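PDB 4HVM: TlmII from Streptoalloteichus hindustanus, which is a tallysomycin biosynthesis protein related to nonribosomal peptide synthetase condensation domains and may bind phosphopantetheine. Local coordinates for residues Y335-V338 with V339-A342; D61-P64 with L65-V68; H95-P98 with Q99-C102. All coordinates share one frame; numbering follows the deposited sequence.

Contact 1: Y335-V338 with V339-A342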
loop_
_atom_site.group_PDB
_atom_site.type_symbol
_atom_site.label_atom_id
_atom_site.label_comp_id
_atom_site.label_asym_id
_atom_site.label_seq_id
_atom_site.Cartn_x
_atom_site.Cartn_y
_atom_site.Cartn_z
ATOM N N TYR A 335 3.228 -9.350 9.931
ATOM C CA TYR A 335 3.242 -8.112 10.704
ATOM C C TYR A 335 2.284 -8.139 11.885
ATOM O O TYR A 335 2.600 -7.620 12.954
ATOM C CB TYR A 335 2.930 -6.915 9.807
ATOM C CG TYR A 335 3.041 -5.579 10.504
ATOM C CD1 TYR A 335 4.274 -4.972 10.682
ATOM C CD2 TYR A 335 1.912 -4.922 10.978
ATOM C CE1 TYR A 335 4.382 -3.752 11.313
ATOM C CE2 TYR A 335 2.010 -3.699 11.614
ATOM C CZ TYR A 335 3.247 -3.119 11.778
ATOM O OH TYR A 335 3.351 -1.902 12.411
ATOM N N HIS A 336 1.120 -8.748 11.692
ATOM C CA HIS A 336 0.143 -8.856 12.767
ATOM C C HIS A 336 0.637 -9.797 13.860
ATOM O O HIS A 336 0.363 -9.583 15.040
ATOM C CB HIS A 336 -1.218 -9.307 12.230
ATOM C CG HIS A 336 -1.207 -10.664 11.599
ATOM N ND1 HIS A 336 -1.410 -11.820 12.320
ATOM C CD2 HIS A 336 -1.031 -11.048 10.313
ATOM C CE1 HIS A 336 -1.352 -12.860 11.508
ATOM N NE2 HIS A 336 -1.122 -12.420 10.284
ATOM N N ASP A 337 1.378 -10.827 13.463
ATOM C CA ASP A 337 1.955 -11.766 14.419
ATOM C C ASP A 337 3.096 -11.113 15.187
ATOM O O ASP A 337 3.324 -11.423 16.356
ATOM C CB ASP A 337 2.442 -13.033 13.715
ATOM C CG ASP A 337 1.304 -13.959 13.330
ATOM O OD1 ASP A 337 0.364 -14.116 14.141
ATOM O OD2 ASP A 337 1.351 -14.531 12.219
ATOM N N VAL A 338 3.809 -10.205 14.524
ATOM C CA VAL A 338 4.870 -9.441 15.171
ATOM C C VAL A 338 4.278 -8.467 16.183
ATOM O O VAL A 338 4.771 -8.350 17.305
ATOM C CB VAL A 338 5.727 -8.674 14.142
ATOM C CG1 VAL A 338 6.637 -7.676 14.838
ATOM C CG2 VAL A 338 6.544 -9.643 13.310
ATOM N N VAL A 339 3.212 -7.779 15.779
ATOM C CA VAL A 339 2.525 -6.821 16.641
ATOM C C VAL A 339 1.981 -7.490 17.900
ATOM O O VAL A 339 2.188 -7.001 19.012
ATOM C CB VAL A 339 1.378 -6.114 15.892
ATOM C CG1 VAL A 339 0.425 -5.450 16.872
ATOM C CG2 VAL A 339 1.936 -5.101 14.903
ATOM N N ASP A 340 1.289 -8.611 17.717
ATOM C CA ASP A 340 0.773 -9.391 18.835
ATOM C C ASP A 340 1.899 -9.786 19.782
ATOM O O ASP A 340 1.753 -9.714 21.002
ATOM C CB ASP A 340 0.060 -10.650 18.330
ATOM C CG ASP A 340 -1.215 -10.337 17.562
ATOM O OD1 ASP A 340 -1.813 -9.267 17.812
ATOM O OD2 ASP A 340 -1.623 -11.162 16.714
ATOM N N LEU A 341 3.024 -10.202 19.209
ATOM C CA LEU A 341 4.172 -10.642 19.994
ATOM C C LEU A 341 4.779 -9.493 20.792
ATOM O O LEU A 341 5.093 -9.644 21.973
ATOM C CB LEU A 341 5.230 -11.273 19.090
ATOM C CG LEU A 341 6.476 -11.822 19.781
ATOM C CD1 LEU A 341 6.099 -12.824 20.864
ATOM C CD2 LEU A 341 7.401 -12.459 18.759
ATOM N N ALA A 342 4.941 -8.345 20.141
ATOM C CA ALA A 342 5.503 -7.172 20.802
ATOM C C ALA A 342 4.620 -6.686 21.946
ATOM O O ALA A 342 5.104 -6.071 22.899
ATOM C CB ALA A 342 5.724 -6.060 19.801
#
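Val-339 N donates to Tyr-335 O at 2.9 Å, the first of four successive i+4 to i backbone hydrogen bonds that make 335-342 one unbroken stretch of alpha helix. Asp-340 N bonds to His-336 O and Leu-341 N to Asp-337 O. Ala-342 N closes the series on Val-338 O at 2.8 Å.

The main side-chain contact lies one helical turn apart, between Tyr-335 and Val-339. Val-339 CG2 sits over one face of the tyrosine ring, 4.0 Å from the ring centroid and 28° off the ring normal. This is a CH-pi contact. The methyl is shifted toward the CD2, CE2 and CZ side, and CE2 is 3.6 Å from CG2. Val-339 holds CG1 anti to the backbone N (chi1 163°), which leaves CG2 beside that N, facing back to the previous turn. The tyrosine hydroxyl bonds to Trp-357 NE1. The ring is thus held by a bond at its hydroxyl end and touched on one face.

The helix, 335-344, packs between several parts of the fold. Tyr-335 rests on Arg-299 and Val-301 of strand 297-305. Leu-341 touches His-192, Trp-195 and Ser-196 of helix 185-198. His-336 reaches Phe-18 and Arg-25 of helix 18-27.

The more polar side carries His-336, Asp-337 and Asp-340. Asp-340 OD2 lies near the plane of the His-336 ring at its edge, 4.4 Å from ND1, too far for a direct bond. Asp-337 OD1 is also 4.4 Å from Asp-340 OD2, and these like charges probably disfavour each other somewhat. A long, weak ion pair from Asp-340 OD2 to Arg-25 NE may offset part of this.

Contact 2: D61-P64 with L65-V68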
loop_
_atom_site.group_PDB
_atom_site.type_symbol
_atom_site.label_atom_id
_atom_site.label_comp_id
_atom_site.label_asym_id
_atom_site.label_seq_id
_atom_site.Cartn_x
_atom_site.Cartn_y
_atom_site.Cartn_z
ATOM N N ASP A 61 -18.093 -9.754 -12.186
ATOM C CA ASP A 61 -18.679 -11.086 -12.184
ATOM C C ASP A 61 -17.595 -12.155 -12.142
ATOM O O ASP A 61 -17.669 -13.097 -11.353
ATOM C CB ASP A 61 -19.557 -11.278 -13.423
ATOM C CG ASP A 61 -20.034 -12.713 -13.590
ATOM O OD1 ASP A 61 -21.116 -13.048 -13.060
ATOM O OD2 ASP A 61 -19.333 -13.503 -14.260
ATOM N N ALA A 62 -16.590 -11.997 -12.997
ATOM C CA ALA A 62 -15.542 -12.998 -13.158
ATOM C C ALA A 62 -14.691 -13.173 -11.903
ATOM O O ALA A 62 -14.079 -14.221 -11.709
ATOM C CB ALA A 62 -14.660 -12.652 -14.348
ATOM N N PHE A 63 -14.649 -12.145 -11.063
ATOM C CA PHE A 63 -13.877 -12.196 -9.825
ATOM C C PHE A 63 -14.785 -12.159 -8.601
ATOM O O PHE A 63 -15.072 -11.085 -8.074
ATOM C CB PHE A 63 -12.894 -11.026 -9.750
ATOM C CG PHE A 63 -11.745 -11.128 -10.710
ATOM C CD1 PHE A 63 -10.740 -12.061 -10.514
ATOM C CD2 PHE A 63 -11.657 -10.272 -11.795
ATOM C CE1 PHE A 63 -9.676 -12.147 -11.392
ATOM C CE2 PHE A 63 -10.596 -10.352 -12.674
ATOM C CZ PHE A 63 -9.604 -11.289 -12.474
ATOM N N PRO A 64 -15.225 -13.334 -8.131
ATOM C CA PRO A 64 -16.112 -13.423 -6.961
ATOM C C PRO A 64 -15.532 -12.784 -5.703
ATOM O O PRO A 64 -16.286 -12.476 -4.777
ATOM C CB PRO A 64 -16.288 -14.933 -6.761
ATOM C CG PRO A 64 -15.157 -15.567 -7.535
ATOM C CD PRO A 64 -14.912 -14.658 -8.691
ATOM N N LEU A 65 -14.218 -12.578 -5.677
ATOM C CA LEU A 65 -13.577 -11.933 -4.537
ATOM C C LEU A 65 -14.059 -10.495 -4.380
ATOM O O LEU A 65 -14.199 -9.993 -3.267
ATOM C CB LEU A 65 -12.056 -11.957 -4.687
ATOM C CG LEU A 65 -11.276 -11.167 -3.633
ATOM C CD1 LEU A 65 -11.490 -11.756 -2.250
ATOM C CD2 LEU A 65 -9.800 -11.111 -3.970
ATOM N N LEU A 66 -14.311 -9.836 -5.504
ATOM C CA LEU A 66 -14.759 -8.453 -5.485
ATOM C C LEU A 66 -16.152 -8.330 -4.872
ATOM O O LEU A 66 -16.523 -7.273 -4.363
ATOM C CB LEU A 66 -14.755 -7.878 -6.899
ATOM C CG LEU A 66 -13.429 -7.954 -7.650
ATOM C CD1 LEU A 66 -13.572 -7.365 -9.044
ATOM C CD2 LEU A 66 -12.330 -7.243 -6.880
ATOM N N ARG A 67 -16.916 -9.416 -4.926
ATOM C CA ARG A 67 -18.274 -9.431 -4.399
ATOM C C ARG A 67 -18.326 -10.086 -3.023
ATOM O O ARG A 67 -19.321 -10.715 -2.665
ATOM C CB ARG A 67 -19.202 -10.172 -5.366
ATOM C CG ARG A 67 -19.396 -9.466 -6.697
ATOM C CD ARG A 67 -20.245 -10.284 -7.659
ATOM N NE ARG A 67 -19.479 -11.338 -8.318
ATOM C CZ ARG A 67 -19.672 -12.640 -8.128
ATOM N NH1 ARG A 67 -20.617 -13.061 -7.299
ATOM N NH2 ARG A 67 -18.926 -13.522 -8.776
ATOM N N VAL A 68 -17.256 -9.933 -2.251
ATOM C CA VAL A 68 -17.154 -10.610 -0.964
ATOM C C VAL A 68 -17.413 -9.693 0.229
ATOM O O VAL A 68 -16.879 -8.586 0.310
ATOM C CB VAL A 68 -15.778 -11.303 -0.811
ATOM C CG1 VAL A 68 -15.422 -11.506 0.654
ATOM C CG2 VAL A 68 -15.773 -12.626 -1.567
#
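In the turn between helix 49-62 and strand 68-72, Arg-67 folds back onto the helix end and meets Asp-61 and Pro-64. Its NH2 donates to Asp-61 O at 2.9 Å, with an N-H...O angle of 145°. The oxygen lies 22° out of the guanidinium plane. A bend at chi3 (-80°) swings the group back over the proline. Pro-64 CA lies over one guanidinium face, and Pro-64 CB is 3.6 Å from NH2.

The backbone makes two overlapping i+3 to i turns here. Leu-66 N bonds to Phe-63 O at 3.0 Å and Arg-67 N to Pro-64 O at 3.1 Å. Arg-67 also donates from NE to Leu-60 O and from NH1 to Arg-81 O. The guanidinium thus joins carbonyls at the helix end to the chain just past strand 76-80, and its charge probably suits the negative end of the helix dipole. A methionine in its place would probably leave the carbonyls of Asp-61, Leu-60 and Arg-81 without these donors.

On the apolar side, Phe-63 CB packs on Leu-66 CG at 3.8 Å. The Phe-63 ring extends away to Tyr-170, which it meets edge-to-face.

Contact 3: H95-P98 with Q99-C102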
loop_
_atom_site.group_PDB
_atom_site.type_symbol
_atom_site.label_atom_id
_atom_site.label_comp_id
_atom_site.label_asym_id
_atom_site.label_seq_id
_atom_site.Cartn_x
_atom_site.Cartn_y
_atom_site.Cartn_z
ATOM N N HIS A 95 -18.068 20.922 -14.783
ATOM C CA HIS A 95 -17.039 21.586 -13.990
ATOM C C HIS A 95 -15.886 22.063 -14.869
ATOM O O HIS A 95 -15.428 21.327 -15.742
ATOM C CB HIS A 95 -16.508 20.639 -12.913
ATOM C CG HIS A 95 -17.554 20.172 -11.950
ATOM N ND1 HIS A 95 -18.038 20.968 -10.935
ATOM C CD2 HIS A 95 -18.202 18.988 -11.840
ATOM C CE1 HIS A 95 -18.941 20.298 -10.244
ATOM N NE2 HIS A 95 -19.061 19.093 -10.773
ATOM N N PRO A 96 -15.413 23.299 -14.641
ATOM C CA PRO A 96 -14.283 23.869 -15.390
ATOM C C PRO A 96 -12.995 23.060 -15.237
ATOM O O PRO A 96 -12.194 23.009 -16.170
ATOM C CB PRO A 96 -14.116 25.266 -14.772
ATOM C CG PRO A 96 -14.849 25.214 -13.471
ATOM C CD PRO A 96 -15.980 24.266 -13.689
ATOM N N ASP A 97 -12.799 22.440 -14.077
ATOM C CA ASP A 97 -11.643 21.574 -13.853
ATOM C C ASP A 97 -12.104 20.173 -13.467
ATOM O O ASP A 97 -12.090 19.818 -12.290
ATOM C CB ASP A 97 -10.746 22.150 -12.755
ATOM C CG ASP A 97 -9.386 21.468 -12.681
ATOM O OD1 ASP A 97 -9.196 20.400 -13.304
ATOM O OD2 ASP A 97 -8.501 22.009 -11.984
ATOM N N PRO A 98 -12.502 19.368 -14.465
ATOM C CA PRO A 98 -13.066 18.031 -14.244
ATOM C C PRO A 98 -12.111 17.085 -13.516
ATOM O O PRO A 98 -12.566 16.271 -12.712
ATOM C CB PRO A 98 -13.324 17.523 -15.668
ATOM C CG PRO A 98 -13.434 18.756 -16.499
ATOM C CD PRO A 98 -12.454 19.709 -15.897
ATOM N N GLN A 99 -10.815 17.191 -13.787
ATOM C CA GLN A 99 -9.842 16.279 -13.186
ATOM C C GLN A 99 -9.701 16.476 -11.678
ATOM O O GLN A 99 -9.576 15.504 -10.927
ATOM C CB GLN A 99 -8.480 16.389 -13.878
ATOM C CG GLN A 99 -8.503 15.964 -15.342
ATOM C CD GLN A 99 -7.132 15.567 -15.863
ATOM O OE1 GLN A 99 -6.126 15.716 -15.171
ATOM N NE2 GLN A 99 -7.089 15.052 -17.089
ATOM N N ALA A 100 -9.724 17.729 -11.238
ATOM C CA ALA A 100 -9.636 18.028 -9.815
ATOM C C ALA A 100 -10.867 17.519 -9.083
ATOM O O ALA A 100 -10.783 17.127 -7.920
ATOM C CB ALA A 100 -9.475 19.524 -9.592
ATOM N N ARG A 101 -12.007 17.524 -9.769
ATOM C CA ARG A 101 -13.262 17.068 -9.186
ATOM C C ARG A 101 -13.286 15.552 -9.071
ATOM O O ARG A 101 -13.827 14.999 -8.112
ATOM C CB ARG A 101 -14.445 17.534 -10.031
ATOM C CG ARG A 101 -14.453 19.018 -10.346
ATOM C CD ARG A 101 -14.741 19.858 -9.120
ATOM N NE ARG A 101 -13.546 20.146 -8.330
ATOM C CZ ARG A 101 -12.729 21.173 -8.549
ATOM N NH1 ARG A 101 -11.672 21.355 -7.768
ATOM N NH2 ARG A 101 -12.965 22.015 -9.547
ATOM N N CYS A 102 -12.696 14.884 -10.058
ATOM C CA CYS A 102 -12.670 13.426 -10.088
ATOM C C CYS A 102 -11.859 12.875 -8.919
ATOM O O CYS A 102 -12.169 11.813 -8.378
ATOM C CB CYS A 102 -12.101 12.931 -11.416
ATOM S SG CYS A 102 -12.209 11.144 -11.639
#
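Arg-101 starts with CB 3.5 Å from Pro-98 O, one turn back along helix 98-110. CG comes next, beside Asp-97 O and over one face of the His-95 ring. It is 4.1 Å from the ring centroid and 28° off the normal, a CH-pi contact. CD continues over the same ring and is 3.9 Å from ND1. Bends at chi2 and chi3 then turn the chain, so that the guanidinium stands 78° from the imidazole plane. NE leaves the contact for a salt bridge to Glu-104 OE1. NH2 ends beside Asp-97, 3.9 Å from its CB. Asp-97 O lies over a guanidinium face rather than at its N-H edge. Ala-100 CB also lies over a face of this group, near its rim.

Asp-97 is the N-cap of the helix. Its OD1 accepts a weak bond from Ala-100 N at 3.4 Å, while OD2 touches Ala-100 CB. Cys-102 N bonds to Pro-98 O at 3.0 Å and carries the helix onward.

The aspartate carboxylate and the arginine do not pair directly, since Asp-97 OD2 is 5.1 Å from Arg-101 NH2. His-95 meets the methylene part of Arg-101, so the charge of Arg-101 is probably balanced mainly by Glu-104.

In the fold
None of the three contacts touches another. Contacts 1 and 3 lie on opposite sides of the chain's centre, with centres about 43 Å apart. The centre of contact 2 is about 30 Å from that of contact 1 and about 31 Å from that of contact 3. Contacts 1 and 2 are partly buried, while contact 3 is at the surface. They belong to three different helices: 98-110 at its start, 335-344 along its run and 49-62 at its exit. Contact 3 pairs a weak polar cap with a CH-pi contact. Contact 2 relies on bonds from a charged group to carbonyls, and contact 1 on a CH-pi contact at a buried tyrosine.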